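Local coordinates for concanavalin A-like lectin protein kinase family protein (PDB 6CTH) that probably phosphorylates protein substrates as the kinase domain of a plant lectin-type receptor kinase, held with a magnesium ion and an oxindole inhibitor, at residues Arg115-Val119 with Glu209-Gly213; Thr180-Met184 with Arg214-Glu218. All blocks are in the same frame, centred on the assembly; numbering follows the deposited sequence.

Interaction 1. Residues Arg115-Val119 with Glu209-Gly213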
loop_
_atom_site.group_PDB
_atom_site.type_symbol
_atom_site.label_atom_id
_atom_site.label_comp_id
_atom_site.label_asym_id
_atom_site.label_seq_id
_atom_site.Cartn_x
_atom_site.Cartn_y
_atom_site.Cartn_z
ATOM N N ARG A 115 9.278 4.396 -10.356
ATOM C CA ARG A 115 8.891 4.739 -8.992
ATOM C C ARG A 115 7.949 5.942 -8.889
ATOM O O ARG A 115 6.990 5.922 -8.130
ATOM C CB ARG A 115 10.134 5.021 -8.151
ATOM C CG ARG A 115 10.966 3.796 -7.835
ATOM C CD ARG A 115 12.216 4.167 -7.057
ATOM N NE ARG A 115 13.267 3.175 -7.227
ATOM C CZ ARG A 115 14.049 2.736 -6.247
ATOM N NH1 ARG A 115 13.903 3.201 -5.018
ATOM N NH2 ARG A 115 14.976 1.830 -6.503
ATOM N N TYR A 116 8.229 6.980 -9.666
ATOM C CA TYR A 116 7.433 8.216 -9.661
ATOM C C TYR A 116 6.045 7.869 -10.230
ATOM O O TYR A 116 5.052 8.368 -9.728
ATOM C CB TYR A 116 8.095 9.312 -10.462
ATOM C CG TYR A 116 7.686 10.733 -10.085
ATOM C CD1 TYR A 116 7.973 11.251 -8.834
ATOM C CD2 TYR A 116 7.059 11.562 -10.990
ATOM C CE1 TYR A 116 7.612 12.531 -8.486
ATOM C CE2 TYR A 116 6.676 12.867 -10.655
ATOM C CZ TYR A 116 6.953 13.332 -9.399
ATOM O OH TYR A 116 6.644 14.616 -9.062
ATOM N N ARG A 117 6.005 6.996 -11.230
ATOM C CA ARG A 117 4.744 6.547 -11.810
ATOM C C ARG A 117 3.921 5.768 -10.781
ATOM O O ARG A 117 2.717 5.948 -10.673
ATOM C CB ARG A 117 5.006 5.683 -13.040
ATOM C CG ARG A 117 3.841 5.619 -14.010
ATOM C CD ARG A 117 3.722 4.239 -14.630
ATOM N NE ARG A 117 4.793 3.970 -15.580
ATOM C CZ ARG A 117 5.397 2.795 -15.712
ATOM N NH1 ARG A 117 6.361 2.642 -16.606
ATOM N NH2 ARG A 117 5.037 1.775 -14.950
ATOM N N ILE A 118 4.589 4.907 -10.018
ATOM C CA ILE A 118 3.938 4.130 -8.988
ATOM C C ILE A 118 3.305 5.033 -7.934
ATOM O O ILE A 118 2.187 4.780 -7.493
ATOM C CB ILE A 118 4.912 3.100 -8.349
ATOM C CG1 ILE A 118 5.189 1.939 -9.343
ATOM C CG2 ILE A 118 4.362 2.554 -7.032
ATOM C CD1 ILE A 118 6.364 1.051 -9.006
ATOM N N VAL A 119 3.997 6.077 -7.512
ATOM C CA VAL A 119 3.449 6.975 -6.504
ATOM C C VAL A 119 2.197 7.641 -7.092
ATOM O O VAL A 119 1.187 7.761 -6.397
ATOM C CB VAL A 119 4.470 8.035 -6.068
ATOM C CG1 VAL A 119 3.823 9.117 -5.208
ATOM C CG2 VAL A 119 5.598 7.368 -5.324
ATOM N N GLU A 209 9.398 5.794 1.446
ATOM C CA GLU A 209 9.988 4.459 1.274
ATOM C C GLU A 209 10.377 4.251 -0.169
ATOM O O GLU A 209 11.409 3.676 -0.463
ATOM C CB GLU A 209 9.052 3.329 1.707
ATOM C CG GLU A 209 8.723 3.326 3.183
ATOM C CD GLU A 209 7.797 2.253 3.629
ATOM O OE1 GLU A 209 6.814 1.978 2.865
ATOM O OE2 GLU A 209 8.025 1.649 4.735
ATOM N N ILE A 210 9.492 4.650 -1.106
ATOM C CA ILE A 210 9.780 4.489 -2.514
ATOM C C ILE A 210 10.988 5.350 -2.995
ATOM O O ILE A 210 11.854 4.877 -3.734
ATOM C CB ILE A 210 8.491 4.787 -3.313
ATOM C CG1 ILE A 210 7.462 3.700 -3.070
ATOM C CG2 ILE A 210 8.733 4.930 -4.803
ATOM C CD1 ILE A 210 6.087 4.009 -3.667
ATOM N N ALA A 211 11.051 6.592 -2.561
ATOM C CA ALA A 211 12.183 7.485 -2.867
ATOM C C ALA A 211 13.526 6.926 -2.349
ATOM O O ALA A 211 14.552 7.029 -3.030
ATOM C CB ALA A 211 11.945 8.840 -2.232
ATOM N N SER A 212 13.475 6.352 -1.162
ATOM C CA SER A 212 14.697 6.052 -0.382
ATOM C C SER A 212 15.128 4.586 -0.445
ATOM O O SER A 212 16.294 4.246 -0.120
ATOM C CB SER A 212 14.467 6.493 1.075
ATOM O OG SER A 212 13.592 5.592 1.766
ATOM N N GLY A 213 14.212 3.693 -0.826
ATOM C CA GLY A 213 14.432 2.267 -0.725
ATOM C C GLY A 213 14.629 1.756 0.684
ATOM O O GLY A 213 15.258 0.717 0.868
#
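The guanidinium atom NH1 of Arg-115 is held by two partners: it donates to Ile-210 O and makes a salt bridge to Asp-247 OD2. The bond from Arg-115 NH1 to Ile-210 O is 2.9 Å long and has an N-H...O angle of 157°. The carbonyl points almost straight at the donor, with a C=O...N angle of 166°. Its oxygen meets the edge of the guanidinium, close to the plane of that group. The arginine chain starts beside its own backbone N (chi1 -71°) and then runs extended from CG to NE. This carries the charged end from helix 112-132 across to the last turn of helix 196-212. NE donates to Leu-110 O, which helps fix the rotation of the guanidinium.

The aliphatic base of the same arginine lies against Ile-210. Arg-115 CB is 3.6 Å from Ile-210 CG2, and the two side chains run alongside each other, pointing opposite ways. The other arm of Ile-210 reaches further along helix 112-132. Its CD1 lies 3.8 Å from Val-119 CG2 and 4.1 Å from Ile-118 CG2. One isoleucine therefore meets three residues: CG2 lies on Arg-115 and Val-119, CD1 on Val-119 and Ile-118. Leu-99 touches both isoleucines, and Leu-262 of helix 256-269 touches Val-119.

These helices correspond to αE and αF of the C-terminal lobe in the protein kinase fold. The contact is buried, and the side chain of Ile-118 is about 13 Å from the bound inhibitor. Helix 196-212 stops at Gly-213, which has positive phi. A cation placed beside a carbonyl at this end probably interacts well with the helix dipole. The chemistry implies a buried positive charge, probably balanced by Asp-247, with Ile-210 O and Leu-110 O taking N-H groups, beside an apolar patch of Ile-118, Val-119 and Ile-210.

Interaction 2. Residues Thr180-Met184 with Arg214-Glu218; sequences TVGYM and RRSIE
Gly-182 and Ser-216 meet where the P+1 loop of the kinase activation segment packs on the loop after helix 196-212. Each piece contains a beta turn: type II from Thr-180 to Tyr-183 and type I from Arg-215 to Glu-218. The tight part is at Gly-182. Ile-217 CG2 packs 3.7 Å from Gly-182 CA, directly against the backbone. The same methyl is 3.4 Å from Val-181 O. CG2 lies anti to the carbonyl carbon of Ile-217, which sets this methyl against the glycine.

The solvent side is looser. Val-181 CG1 comes only to 4.4 Å from Ile-217 CG2, and both residues are exposed.

Inward, Tyr-183 OH lies 4.1 Å from Ser-216 CB, a van der Waals contact. The phenol's polar partner is Glu-209 OE2, which also accepts a bond from Ser-216 N. Ser-216 is thus held from helix 196-212 while its hydroxyl turns to the P+1 loop. Ser-216 OG stands anti to its backbone N (chi1 -178°) and donates to Gly-182 O over 2.9 Å. It approaches at a C=O...O angle of 123°, tilted 19° from the carbonyl plane.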
loop_
_atom_site.group_PDB
_atom_site.type_symbol
_atom_site.label_atom_id
_atom_site.label_comp_id
_atom_site.label_asym_id
_atom_site.label_seq_id
_atom_site.Cartn_x
_atom_site.Cartn_y
_atom_site.Cartn_z
ATOM N N THR A 180 -0.994 -0.979 10.636
ATOM C CA THR A 180 0.367 -1.490 10.590
ATOM C C THR A 180 1.339 -0.448 11.216
ATOM O O THR A 180 1.486 0.681 10.745
ATOM C CB THR A 180 0.769 -1.879 9.181
ATOM O OG1 THR A 180 -0.128 -2.901 8.706
ATOM C CG2 THR A 180 2.200 -2.435 9.181
ATOM N N VAL A 181 2.011 -0.883 12.292
ATOM C CA VAL A 181 2.999 -0.063 12.950
ATOM C C VAL A 181 4.026 0.439 11.939
ATOM O O VAL A 181 4.546 -0.389 11.169
ATOM C CB VAL A 181 3.622 -0.980 14.093
ATOM C CG1 VAL A 181 4.991 -0.483 14.478
ATOM C CG2 VAL A 181 2.647 -0.868 15.239
ATOM N N GLY A 182 4.261 1.748 11.924
ATOM C CA GLY A 182 5.167 2.431 10.988
ATOM C C GLY A 182 4.439 3.221 9.895
ATOM O O GLY A 182 5.038 4.047 9.197
ATOM N N TYR A 183 3.157 2.902 9.739
ATOM C CA TYR A 183 2.269 3.588 8.775
ATOM C C TYR A 183 1.090 4.272 9.408
ATOM O O TYR A 183 0.204 4.799 8.650
ATOM C CB TYR A 183 1.727 2.575 7.738
ATOM C CG TYR A 183 2.869 1.892 7.142
ATOM C CD1 TYR A 183 3.525 2.409 6.046
ATOM C CD2 TYR A 183 3.407 0.757 7.771
ATOM C CE1 TYR A 183 4.665 1.797 5.556
ATOM C CE2 TYR A 183 4.546 0.165 7.284
ATOM C CZ TYR A 183 5.162 0.673 6.181
ATOM O OH TYR A 183 6.303 0.052 5.774
ATOM N N MET A 184 1.037 4.304 10.735
ATOM C CA MET A 184 -0.109 4.827 11.435
ATOM C C MET A 184 0.135 6.225 11.941
ATOM O O MET A 184 1.150 6.495 12.633
ATOM C CB MET A 184 -0.514 3.888 12.556
ATOM C CG MET A 184 -1.142 2.589 12.080
ATOM S SD MET A 184 -1.337 1.395 13.422
ATOM C CE MET A 184 -2.811 1.957 14.231
ATOM N N ARG A 214 14.110 2.471 1.684
ATOM C CA ARG A 214 14.278 2.142 3.095
ATOM C C ARG A 214 12.909 1.956 3.722
ATOM O O ARG A 214 12.003 2.773 3.469
ATOM C CB ARG A 214 14.972 3.273 3.840
ATOM C CG ARG A 214 16.418 3.450 3.409
ATOM C CD ARG A 214 17.041 4.659 4.072
ATOM N NE ARG A 214 18.361 4.983 3.514
ATOM C CZ ARG A 214 19.519 4.398 3.852
ATOM N NH1 ARG A 214 19.562 3.407 4.741
ATOM N NH2 ARG A 214 20.653 4.811 3.261
ATOM N N ARG A 215 12.775 0.880 4.514
ATOM C CA ARG A 215 11.552 0.610 5.209
ATOM C C ARG A 215 11.345 1.585 6.377
ATOM O O ARG A 215 12.307 1.924 7.119
ATOM C CB ARG A 215 11.557 -0.857 5.691
ATOM C CG ARG A 215 10.196 -1.349 6.139
ATOM C CD ARG A 215 10.255 -2.771 6.679
ATOM N NE ARG A 215 10.724 -3.757 5.726
ATOM C CZ ARG A 215 9.974 -4.426 4.853
ATOM N NH1 ARG A 215 8.678 -4.182 4.725
ATOM N NH2 ARG A 215 10.540 -5.364 4.083
ATOM N N SER A 216 10.093 2.004 6.574
ATOM C CA SER A 216 9.717 2.936 7.634
ATOM C C SER A 216 10.270 2.532 9.009
ATOM O O SER A 216 10.831 3.391 9.695
ATOM C CB SER A 216 8.196 3.017 7.789
ATOM O OG SER A 216 7.873 3.963 8.791
ATOM N N ILE A 217 10.003 1.291 9.380
ATOM C CA ILE A 217 10.299 0.742 10.739
ATOM C C ILE A 217 11.732 0.207 10.870
ATOM O O ILE A 217 12.103 -0.187 11.979
ATOM C CB ILE A 217 9.391 -0.465 11.134
ATOM C CG1 ILE A 217 9.479 -1.606 10.123
ATOM C CG2 ILE A 217 7.921 -0.068 11.284
ATOM C CD1 ILE A 217 9.003 -2.963 10.640
ATOM N N GLU A 218 12.461 0.054 9.759
ATOM C CA GLU A 218 13.817 -0.622 9.744
ATOM C C GLU A 218 14.641 0.006 8.637
ATOM O O GLU A 218 14.870 -0.615 7.587
ATOM C CB GLU A 218 13.663 -2.134 9.434
ATOM C CG GLU A 218 14.980 -2.938 9.349
ATOM C CD GLU A 218 14.822 -4.417 8.997
ATOM O OE1 GLU A 218 13.880 -4.835 8.262
ATOM O OE2 GLU A 218 15.712 -5.165 9.442
#

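In the fold
From the N terminus, the chain first reaches 115-119 on helix 112-132. It then passes the magnesium ligands Asp-141 and Asp-159 and arrives at 180-184. Helix 196-212 follows; its last turn and Gly-213 form 209-213, and 214-218 comes directly after. Interaction 1 closes a loop of 89 residues, and interaction 2 one of 29. Their segments alternate, so the two loops cross. The centres are 15 Å apart. Glu-209, in a segment of interaction 1, joins the two contacts through its carboxylate. Helix 196-212 is thus tied to helix 112-132 and, through its last turn, to the activation segment.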